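Local coordinates for protein AvrRxo1-ORF2 (Xanthomonas oryzae pv. oryzicola, PDB 4Z8T) that binds the type III effector AvrRxo1-ORF1, which carries a polynucleotide kinase domain, and probably serves as its chaperone, at residues 29-34 / 74-79; 46-51 / 86-91; 58-63 / 67-72. All coordinates share one frame; numbering follows the deposited sequence.

Interaction 1 of 3, residues 29-34 / 74-79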
loop_
_atom_site.group_PDB
_atom_site.type_symbol
_atom_site.label_atom_id
_atom_site.label_comp_id
_atom_site.label_asym_id
_atom_site.label_seq_id
_atom_site.Cartn_x
_atom_site.Cartn_y
_atom_site.Cartn_z
ATOM N N GLU B 29 11.189 11.756 7.009
ATOM C CA GLU B 29 11.872 12.700 6.117
ATOM C C GLU B 29 10.884 13.423 5.208
ATOM O O GLU B 29 10.915 14.655 5.100
ATOM C CB GLU B 29 12.912 11.982 5.265
ATOM C CG GLU B 29 14.083 11.422 6.038
ATOM C CD GLU B 29 14.875 10.443 5.208
ATOM O OE1 GLU B 29 14.398 10.070 4.106
ATOM O OE2 GLU B 29 15.964 10.032 5.657
ATOM N N LEU B 30 10.000 12.670 4.558
ATOM C CA LEU B 30 9.014 13.294 3.675
ATOM C C LEU B 30 8.043 14.191 4.428
ATOM O O LEU B 30 7.670 15.256 3.944
ATOM C CB LEU B 30 8.247 12.229 2.882
ATOM C CG LEU B 30 9.105 11.434 1.907
ATOM C CD1 LEU B 30 8.272 10.292 1.351
ATOM C CD2 LEU B 30 9.585 12.347 0.793
ATOM N N ALA B 31 7.636 13.756 5.617
ATOM C CA ALA B 31 6.699 14.519 6.416
ATOM C C ALA B 31 7.301 15.861 6.824
ATOM O O ALA B 31 6.590 16.861 6.870
ATOM C CB ALA B 31 6.280 13.730 7.636
ATOM N N LEU B 32 8.602 15.869 7.114
ATOM C CA LEU B 32 9.293 17.100 7.512
ATOM C C LEU B 32 9.387 18.104 6.370
ATOM O O LEU B 32 9.273 19.307 6.595
ATOM C CB LEU B 32 10.693 16.797 8.031
ATOM C CG LEU B 32 10.772 16.145 9.412
ATOM C CD1 LEU B 32 12.191 15.709 9.703
ATOM C CD2 LEU B 32 10.287 17.107 10.467
ATOM N N VAL B 33 9.605 17.623 5.148
ATOM C CA VAL B 33 9.616 18.525 4.002
ATOM C C VAL B 33 8.242 19.164 3.828
ATOM O O VAL B 33 8.122 20.380 3.673
ATOM C CB VAL B 33 10.057 17.802 2.712
ATOM C CG1 VAL B 33 9.974 18.739 1.515
ATOM C CG2 VAL B 33 11.462 17.275 2.873
ATOM N N HIS B 34 7.198 18.341 3.871
ATOM C CA HIS B 34 5.840 18.833 3.738
ATOM C C HIS B 34 5.485 19.803 4.865
ATOM O O HIS B 34 4.803 20.805 4.643
ATOM C CB HIS B 34 4.864 17.659 3.728
ATOM C CG HIS B 34 3.444 18.060 3.486
ATOM N ND1 HIS B 34 2.524 18.195 4.507
ATOM C CD2 HIS B 34 2.784 18.356 2.343
ATOM C CE1 HIS B 34 1.362 18.560 4.000
ATOM N NE2 HIS B 34 1.489 18.666 2.692
ATOM N N TYR B 74 3.724 13.393 15.690
ATOM C CA TYR B 74 3.332 14.734 15.296
ATOM C C TYR B 74 3.446 14.928 13.783
ATOM O O TYR B 74 2.515 15.405 13.132
ATOM C CB TYR B 74 4.236 15.725 16.034
ATOM C CG TYR B 74 4.017 17.193 15.727
ATOM C CD1 TYR B 74 2.828 17.825 16.054
ATOM C CD2 TYR B 74 5.021 17.948 15.138
ATOM C CE1 TYR B 74 2.640 19.172 15.794
ATOM C CE2 TYR B 74 4.843 19.291 14.877
ATOM C CZ TYR B 74 3.654 19.895 15.204
ATOM O OH TYR B 74 3.470 21.231 14.943
ATOM N N TYR B 75 4.584 14.531 13.229
ATOM C CA TYR B 75 4.860 14.783 11.820
ATOM C C TYR B 75 4.261 13.747 10.881
ATOM O O TYR B 75 3.754 14.104 9.826
ATOM C CB TYR B 75 6.359 14.871 11.567
ATOM C CG TYR B 75 6.953 16.190 12.013
ATOM C CD1 TYR B 75 6.498 17.387 11.476
ATOM C CD2 TYR B 75 7.963 16.231 12.960
ATOM C CE1 TYR B 75 7.039 18.601 11.879
ATOM C CE2 TYR B 75 8.515 17.444 13.371
ATOM C CZ TYR B 75 8.041 18.619 12.821
ATOM O OH TYR B 75 8.566 19.830 13.213
ATOM N N VAL B 76 4.342 12.474 11.259
ATOM C CA VAL B 76 3.949 11.397 10.346
ATOM C C VAL B 76 2.474 11.047 10.459
ATOM O O VAL B 76 1.791 10.869 9.449
ATOM C CB VAL B 76 4.797 10.145 10.565
ATOM C CG1 VAL B 76 4.367 9.036 9.622
ATOM C CG2 VAL B 76 6.254 10.467 10.339
ATOM N N GLU B 77 1.969 10.965 11.684
ATOM C CA GLU B 77 0.585 10.533 11.872
ATOM C C GLU B 77 -0.438 11.650 11.807
ATOM O O GLU B 77 -1.599 11.405 11.498
ATOM C CB GLU B 77 0.437 9.801 13.198
ATOM C CG GLU B 77 1.132 8.478 13.266
ATOM C CD GLU B 77 0.837 7.787 14.578
ATOM O OE1 GLU B 77 1.795 7.461 15.315
ATOM O OE2 GLU B 77 -0.365 7.588 14.881
ATOM N N TYR B 78 -0.022 12.878 12.107
ATOM C CA TYR B 78 -0.967 13.995 12.109
ATOM C C TYR B 78 -0.458 15.150 11.257
ATOM O O TYR B 78 -0.187 16.243 11.777
ATOM C CB TYR B 78 -1.282 14.437 13.548
ATOM C CG TYR B 78 -1.925 13.320 14.347
ATOM C CD1 TYR B 78 -3.302 13.147 14.354
ATOM C CD2 TYR B 78 -1.148 12.414 15.056
ATOM C CE1 TYR B 78 -3.890 12.117 15.059
ATOM C CE2 TYR B 78 -1.725 11.375 15.767
ATOM C CZ TYR B 78 -3.101 11.236 15.761
ATOM O OH TYR B 78 -3.680 10.205 16.457
ATOM N N PRO B 79 -0.323 14.905 9.940
ATOM C CA PRO B 79 0.275 15.900 9.044
ATOM C C PRO B 79 -0.552 17.174 8.924
ATOM O O PRO B 79 0.026 18.222 8.635
ATOM C CB PRO B 79 0.327 15.170 7.693
ATOM C CG PRO B 79 -0.750 14.152 7.763
ATOM C CD PRO B 79 -0.772 13.706 9.203
#

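Interaction 2 of 3, residues 46-51 / 86-91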
loop_
_atom_site.group_PDB
_atom_site.type_symbol
_atom_site.label_atom_id
_atom_site.label_comp_id
_atom_site.label_asym_id
_atom_site.label_seq_id
_atom_site.Cartn_x
_atom_site.Cartn_y
_atom_site.Cartn_z
ATOM N N GLU B 46 9.608 20.016 24.876
ATOM C CA GLU B 46 9.489 20.734 26.137
ATOM C C GLU B 46 8.247 21.623 26.188
ATOM O O GLU B 46 7.549 21.654 27.201
ATOM C CB GLU B 46 10.760 21.539 26.413
ATOM C CG GLU B 46 12.018 20.680 26.459
ATOM C CD GLU B 46 13.265 21.474 26.799
ATOM O OE1 GLU B 46 13.165 22.713 26.950
ATOM O OE2 GLU B 46 14.346 20.856 26.914
ATOM N N GLU B 47 7.966 22.339 25.102
ATOM C CA GLU B 47 6.737 23.124 25.039
ATOM C C GLU B 47 5.540 22.187 25.076
ATOM O O GLU B 47 4.513 22.505 25.681
ATOM C CB GLU B 47 6.664 23.985 23.775
ATOM C CG GLU B 47 5.373 24.802 23.685
ATOM C CD GLU B 47 5.078 25.320 22.286
ATOM O OE1 GLU B 47 6.005 25.343 21.445
ATOM O OE2 GLU B 47 3.915 25.706 22.026
ATOM N N LEU B 48 5.678 21.038 24.416
ATOM C CA LEU B 48 4.639 20.017 24.447
ATOM C C LEU B 48 4.398 19.578 25.887
ATOM O O LEU B 48 3.258 19.560 26.350
ATOM C CB LEU B 48 5.022 18.808 23.583
ATOM C CG LEU B 48 3.944 17.722 23.484
ATOM C CD1 LEU B 48 2.659 18.298 22.920
ATOM C CD2 LEU B 48 4.414 16.550 22.641
ATOM N N GLU B 49 5.478 19.257 26.593
ATOM C CA GLU B 49 5.393 18.748 27.963
ATOM C C GLU B 49 4.857 19.762 28.979
ATOM O O GLU B 49 4.686 19.436 30.154
ATOM C CB GLU B 49 6.751 18.187 28.407
ATOM C CG GLU B 49 7.054 16.818 27.809
ATOM C CD GLU B 49 8.492 16.381 28.001
ATOM O OE1 GLU B 49 9.331 17.224 28.381
ATOM O OE2 GLU B 49 8.787 15.189 27.759
ATOM N N LYS B 50 4.588 20.982 28.524
ATOM C CA LYS B 50 3.966 21.996 29.370
ATOM C C LYS B 50 2.454 21.852 29.391
ATOM O O LYS B 50 1.807 22.109 30.407
ATOM C CB LYS B 50 4.305 23.399 28.866
ATOM C CG LYS B 50 5.592 23.972 29.410
ATOM C CD LYS B 50 5.518 25.494 29.496
ATOM C CE LYS B 50 6.533 26.142 28.577
ATOM N NZ LYS B 50 7.717 25.256 28.403
ATOM N N ILE B 51 1.901 21.441 28.256
ATOM C CA ILE B 51 0.460 21.479 28.031
ATOM C C ILE B 51 -0.162 20.076 28.144
ATOM O O ILE B 51 -1.384 19.925 28.239
ATOM C CB ILE B 51 0.160 22.175 26.673
ATOM C CG1 ILE B 51 0.573 23.652 26.742
ATOM C CG2 ILE B 51 -1.300 22.058 26.275
ATOM C CD1 ILE B 51 -0.571 24.639 26.479
ATOM N N GLU B 86 -2.548 22.042 19.373
ATOM C CA GLU B 86 -3.518 21.161 18.744
ATOM C C GLU B 86 -3.156 19.721 19.080
ATOM O O GLU B 86 -3.996 18.933 19.522
ATOM C CB GLU B 86 -3.430 21.371 17.235
ATOM C CG GLU B 86 -4.636 20.971 16.412
ATOM C CD GLU B 86 -4.570 21.571 15.015
ATOM O OE1 GLU B 86 -3.554 22.232 14.697
ATOM O OE2 GLU B 86 -5.529 21.397 14.237
ATOM N N PHE B 87 -1.884 19.400 18.864
ATOM C CA PHE B 87 -1.352 18.064 19.092
ATOM C C PHE B 87 -1.535 17.659 20.546
ATOM O O PHE B 87 -1.775 16.491 20.845
ATOM C CB PHE B 87 0.128 18.024 18.709
ATOM C CG PHE B 87 0.734 16.649 18.748
ATOM C CD1 PHE B 87 0.214 15.624 17.975
ATOM C CD2 PHE B 87 1.835 16.389 19.539
ATOM C CE1 PHE B 87 0.778 14.368 18.007
ATOM C CE2 PHE B 87 2.407 15.136 19.574
ATOM C CZ PHE B 87 1.876 14.120 18.804
ATOM N N ALA B 88 -1.426 18.631 21.447
ATOM C CA ALA B 88 -1.661 18.397 22.870
ATOM C C ALA B 88 -3.009 17.735 23.147
ATOM O O ALA B 88 -3.097 16.805 23.950
ATOM C CB ALA B 88 -1.555 19.700 23.633
ATOM N N HIS B 89 -4.060 18.231 22.500
ATOM C CA HIS B 89 -5.392 17.659 22.658
ATOM C C HIS B 89 -5.421 16.197 22.225
ATOM O O HIS B 89 -6.075 15.366 22.859
ATOM C CB HIS B 89 -6.416 18.457 21.853
ATOM C CG HIS B 89 -6.632 19.849 22.358
ATOM N ND1 HIS B 89 -6.049 20.320 23.518
ATOM C CD2 HIS B 89 -7.366 20.872 21.863
ATOM C CE1 HIS B 89 -6.418 21.576 23.712
ATOM N NE2 HIS B 89 -7.217 21.933 22.724
ATOM N N ILE B 90 -4.723 15.899 21.131
ATOM C CA ILE B 90 -4.600 14.532 20.636
ATOM C C ILE B 90 -3.946 13.644 21.688
ATOM O O ILE B 90 -4.477 12.587 22.037
ATOM C CB ILE B 90 -3.740 14.483 19.360
ATOM C CG1 ILE B 90 -4.378 15.314 18.244
ATOM C CG2 ILE B 90 -3.491 13.036 18.926
ATOM C CD1 ILE B 90 -5.665 14.743 17.709
ATOM N N VAL B 91 -2.791 14.079 22.189
ATOM C CA VAL B 91 -2.026 13.302 23.160
ATOM C C VAL B 91 -2.843 13.013 24.420
ATOM O O VAL B 91 -2.808 11.898 24.958
ATOM C CB VAL B 91 -0.703 14.014 23.515
ATOM C CG1 VAL B 91 0.024 13.283 24.628
ATOM C CG2 VAL B 91 0.184 14.100 22.283
#

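Interaction 3 of 3, residues 58-63 / 67-72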
loop_
_atom_site.group_PDB
_atom_site.type_symbol
_atom_site.label_atom_id
_atom_site.label_comp_id
_atom_site.label_asym_id
_atom_site.label_seq_id
_atom_site.Cartn_x
_atom_site.Cartn_y
_atom_site.Cartn_z
ATOM N N GLY B 58 5.284 8.140 34.185
ATOM C CA GLY B 58 6.634 7.845 34.634
ATOM C C GLY B 58 7.194 6.512 34.172
ATOM O O GLY B 58 8.263 6.096 34.623
ATOM N N ARG B 59 6.475 5.837 33.278
ATOM C CA ARG B 59 6.955 4.587 32.694
ATOM C C ARG B 59 7.944 4.891 31.591
ATOM O O ARG B 59 8.919 4.166 31.384
ATOM C CB ARG B 59 5.797 3.812 32.079
ATOM C CG ARG B 59 4.874 3.157 33.062
ATOM C CD ARG B 59 3.681 2.578 32.329
ATOM N NE ARG B 59 2.669 2.103 33.261
ATOM C CZ ARG B 59 1.870 2.905 33.954
ATOM N NH1 ARG B 59 1.973 4.220 33.822
ATOM N NH2 ARG B 59 0.975 2.395 34.781
ATOM N N LEU B 60 7.656 5.967 30.870
ATOM C CA LEU B 60 8.480 6.400 29.756
ATOM C C LEU B 60 9.424 7.482 30.256
ATOM O O LEU B 60 9.027 8.636 30.422
ATOM C CB LEU B 60 7.589 6.934 28.634
ATOM C CG LEU B 60 8.239 7.320 27.308
ATOM C CD1 LEU B 60 9.229 6.257 26.864
ATOM C CD2 LEU B 60 7.159 7.537 26.254
ATOM N N THR B 61 10.669 7.097 30.511
ATOM C CA THR B 61 11.647 8.003 31.102
ATOM C C THR B 61 12.834 8.225 30.172
ATOM O O THR B 61 13.569 9.206 30.312
ATOM C CB THR B 61 12.150 7.474 32.459
ATOM O OG1 THR B 61 12.719 6.172 32.282
ATOM C CG2 THR B 61 11.006 7.388 33.457
ATOM N N ASP B 62 13.021 7.311 29.228
ATOM C CA ASP B 62 14.066 7.472 28.227
ATOM C C ASP B 62 13.761 8.700 27.371
ATOM O O ASP B 62 12.700 8.793 26.750
ATOM C CB ASP B 62 14.189 6.221 27.354
ATOM C CG ASP B 62 15.419 6.244 26.469
ATOM O OD1 ASP B 62 16.301 7.103 26.690
ATOM O OD2 ASP B 62 15.511 5.396 25.556
ATOM N N ALA B 63 14.687 9.651 27.364
ATOM C CA ALA B 63 14.508 10.881 26.608
ATOM C C ALA B 63 14.536 10.606 25.108
ATOM O O ALA B 63 13.854 11.273 24.329
ATOM C CB ALA B 63 15.577 11.886 26.984
ATOM N N ASN B 67 11.163 11.549 22.902
ATOM C CA ASN B 67 11.142 12.520 21.820
ATOM C C ASN B 67 10.767 11.829 20.522
ATOM O O ASN B 67 9.912 12.311 19.775
ATOM C CB ASN B 67 12.490 13.225 21.668
ATOM C CG ASN B 67 12.425 14.393 20.697
ATOM O OD1 ASN B 67 11.814 15.424 20.988
ATOM N ND2 ASN B 67 13.045 14.233 19.535
ATOM N N ASP B 68 11.395 10.684 20.270
ATOM C CA ASP B 68 11.183 9.947 19.028
ATOM C C ASP B 68 9.735 9.478 18.840
ATOM O O ASP B 68 9.238 9.447 17.715
ATOM C CB ASP B 68 12.169 8.775 18.910
ATOM C CG ASP B 68 13.611 9.238 18.677
ATOM O OD1 ASP B 68 14.017 10.275 19.255
ATOM O OD2 ASP B 68 14.338 8.565 17.913
ATOM N N ILE B 69 9.057 9.127 19.930
ATOM C CA ILE B 69 7.650 8.744 19.849
ATOM C C ILE B 69 6.772 9.922 19.421
ATOM O O ILE B 69 5.964 9.804 18.491
ATOM C CB ILE B 69 7.130 8.179 21.198
ATOM C CG1 ILE B 69 7.697 6.781 21.455
ATOM C CG2 ILE B 69 5.617 8.116 21.208
ATOM C CD1 ILE B 69 7.520 6.312 22.886
ATOM N N TYR B 70 6.922 11.061 20.091
ATOM C CA TYR B 70 6.005 12.169 19.866
ATOM C C TYR B 70 6.352 13.031 18.668
ATOM O O TYR B 70 5.458 13.547 18.007
ATOM C CB TYR B 70 5.801 13.009 21.134
ATOM C CG TYR B 70 5.018 12.240 22.158
ATOM C CD1 TYR B 70 3.653 12.033 21.999
ATOM C CD2 TYR B 70 5.646 11.681 23.254
ATOM C CE1 TYR B 70 2.934 11.302 22.919
ATOM C CE2 TYR B 70 4.937 10.955 24.179
ATOM C CZ TYR B 70 3.584 10.770 24.005
ATOM O OH TYR B 70 2.885 10.043 24.928
ATOM N N GLU B 71 7.639 13.185 18.385
ATOM C CA GLU B 71 8.035 13.939 17.200
ATOM C C GLU B 71 7.513 13.213 15.968
ATOM O O GLU B 71 6.891 13.817 15.090
ATOM C CB GLU B 71 9.558 14.107 17.121
ATOM C CG GLU B 71 10.089 14.147 15.685
ATOM C CD GLU B 71 11.228 15.123 15.492
ATOM O OE1 GLU B 71 11.471 15.948 16.403
ATOM O OE2 GLU B 71 11.871 15.072 14.418
ATOM N N ARG B 72 7.751 11.908 15.918
ATOM C CA ARG B 72 7.309 11.107 14.783
ATOM C C ARG B 72 5.787 11.097 14.662
ATOM O O ARG B 72 5.247 11.254 13.571
ATOM C CB ARG B 72 7.859 9.685 14.886
ATOM C CG ARG B 72 7.308 8.742 13.849
ATOM C CD ARG B 72 7.986 7.388 13.915
ATOM N NE ARG B 72 9.379 7.487 13.506
ATOM C CZ ARG B 72 9.771 7.560 12.235
ATOM N NH1 ARG B 72 11.060 7.652 11.955
ATOM N NH2 ARG B 72 8.873 7.542 11.247
#

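Interaction 1 of 3, residues 29-34 / 74-79
A helix-helix junction, where the long helix 6-38 meets the C-terminal turn of helix 63-77, is built here around one tyrosine ring. Methyl CD2 of Leu32 stands over the face of the Tyr75 ring, 3.4 Å from the ring centroid and only 12° off the normal, a well-centred CH-pi contact. Chi1 of Tyr75 (-77°) sends the ring toward helix 6-38, and chi2 of -59° turns its face to this methyl; the opposite face takes CD2 of Tyr74, so the ring is sandwiched. Its hydroxyl is engaged as well, since OH of Tyr75 hydrogen-bonds to N of Phe43, which fixes the far end of the ring. Beside the ring the small Ala31 lets the backbones come close: the CA atoms of Ala31 and Tyr75 are 5.7 Å apart, and CB of Ala31 lies 3.4 Å from O of Tyr75. The same methyl meets CG2 of Val76 at 4.2 Å. Val76 also packs on Leu278 of the AvrRxo1-ORF1 chain. The result is an alanine-mediated close approach of two helices, the second widened into a pi-type turn at 74-77, with a CH-pi contact alongside, in an all-helical chain at the edge of the AvrRxo1-ORF1 interface.

Interaction 2 of 3, residues 46-51 / 86-91
Phe87 and Ala88, neighbours on helix 84-94, meet Leu48 and Ile51 of helix 45-51 in a purely apolar contact. Taken in sequence order, Phe87 comes first. Its CG is anti to the backbone N (chi1 -173°), an orientation that carries the ring out to the Leu48 side chain. The two side chains run obliquely past each other, and the leucine uses both branches: CD2 of Leu48 lies 3.9 Å from CE2 of Phe87, at the ring edge and near its plane, while CD1 of Leu48 is 4.0 Å from CD2 of Phe87. The ring also makes an edge-to-face contact with Tyr74 and packs against Tyr70 and Met73 of helix 63-77.

Ala88 follows, its CB directed at the other helix. Methyl CG2 of Ile51, a residue exposed to solvent, reaches it at 3.6 Å, and CD1 of the buried Leu48 sits 4.3 Å from CA of Ala88, so the alanine receives apolar groups from residues one turn apart. The short segments cross at -57°, with their axes 9.6 Å apart at closest approach, and the interface belongs to the small all-helical body of the protein, in which helices 45-51 and 84-94 both lean on helix 63-77.

One turn beyond Phe87, Val91 points toward helix 45-51 without joining the contact closely. Its CG2 lies instead 3.7 Å above the plane of the Phe87 ring, offset toward the rim, and the valine also packs on Cys52 and Tyr70.

Interaction 3 of 3, residues 58-63 / 67-72
Leu60 and Ile69 form the tight part of this contact, in which the loop leading into helix 63-77 folds back on the first turns of that helix. The two side chains meet tip to tip, with CD2 of Leu60 and CD1 of Ile69 3.6 Å apart. Each reaches the other by a different route: CG of Leu60 is anti to the backbone N (chi1 -174°), whereas CG1 of Ile69 lies beside its backbone N and is anti to the carbonyl carbon. Leu60 is buried, and besides Ile69 it touches Glu65 and Arg66 of the helix. Tyr164 of the AvrRxo1-ORF1 chain packs on Leu60 and Arg162 of that chain on Ile69, which places this packing of loop on helix at the interface between the two proteins.

Away from these two tips the contact is thinner and more polar. Ala63 is exposed and contributes its backbone: N of Asn67 donates to O of Ala63 at 3.1 Å, in a nearly straight bond (171°). This is an ordinary i+4 to i backbone bond of the first helical turns, and CB of Asn67 rests 3.6 Å from the same oxygen. Just ahead, on the solvent side, Asp62 is the N-cap residue; its OD1 accepts a weak hydrogen bond from N of Lys64. A carboxylate there would be expected to interact favourably with the helix dipole. An aspartate at the N-cap, its side chain accepting from a backbone N-H of the opening turn, is characteristic of a helix start.

All three interactions involve the surroundings of helix 63-77, two of them directly: interaction 3 lies at its beginning and interaction 1 at its end, about 17 Å apart between centres and on opposite sides of the chain's centre. Interaction 2 joins helices 45-51 and 84-94, and it touches both others, through Tyr74 and Tyr78 of interaction 1 and Tyr70 of interaction 3. Interactions 1 and 2 are mostly buried and lack hydrogen bonds between their segments; the first relies on a methyl over a ring face, the second on a leucine methyl at a ring edge and an isoleucine methyl on an alanine. Interaction 3, partly buried, adds a backbone hydrogen bond and an exposed cap. AvrRxo1-ORF1 reaches interactions 1 and 3 but not interaction 2.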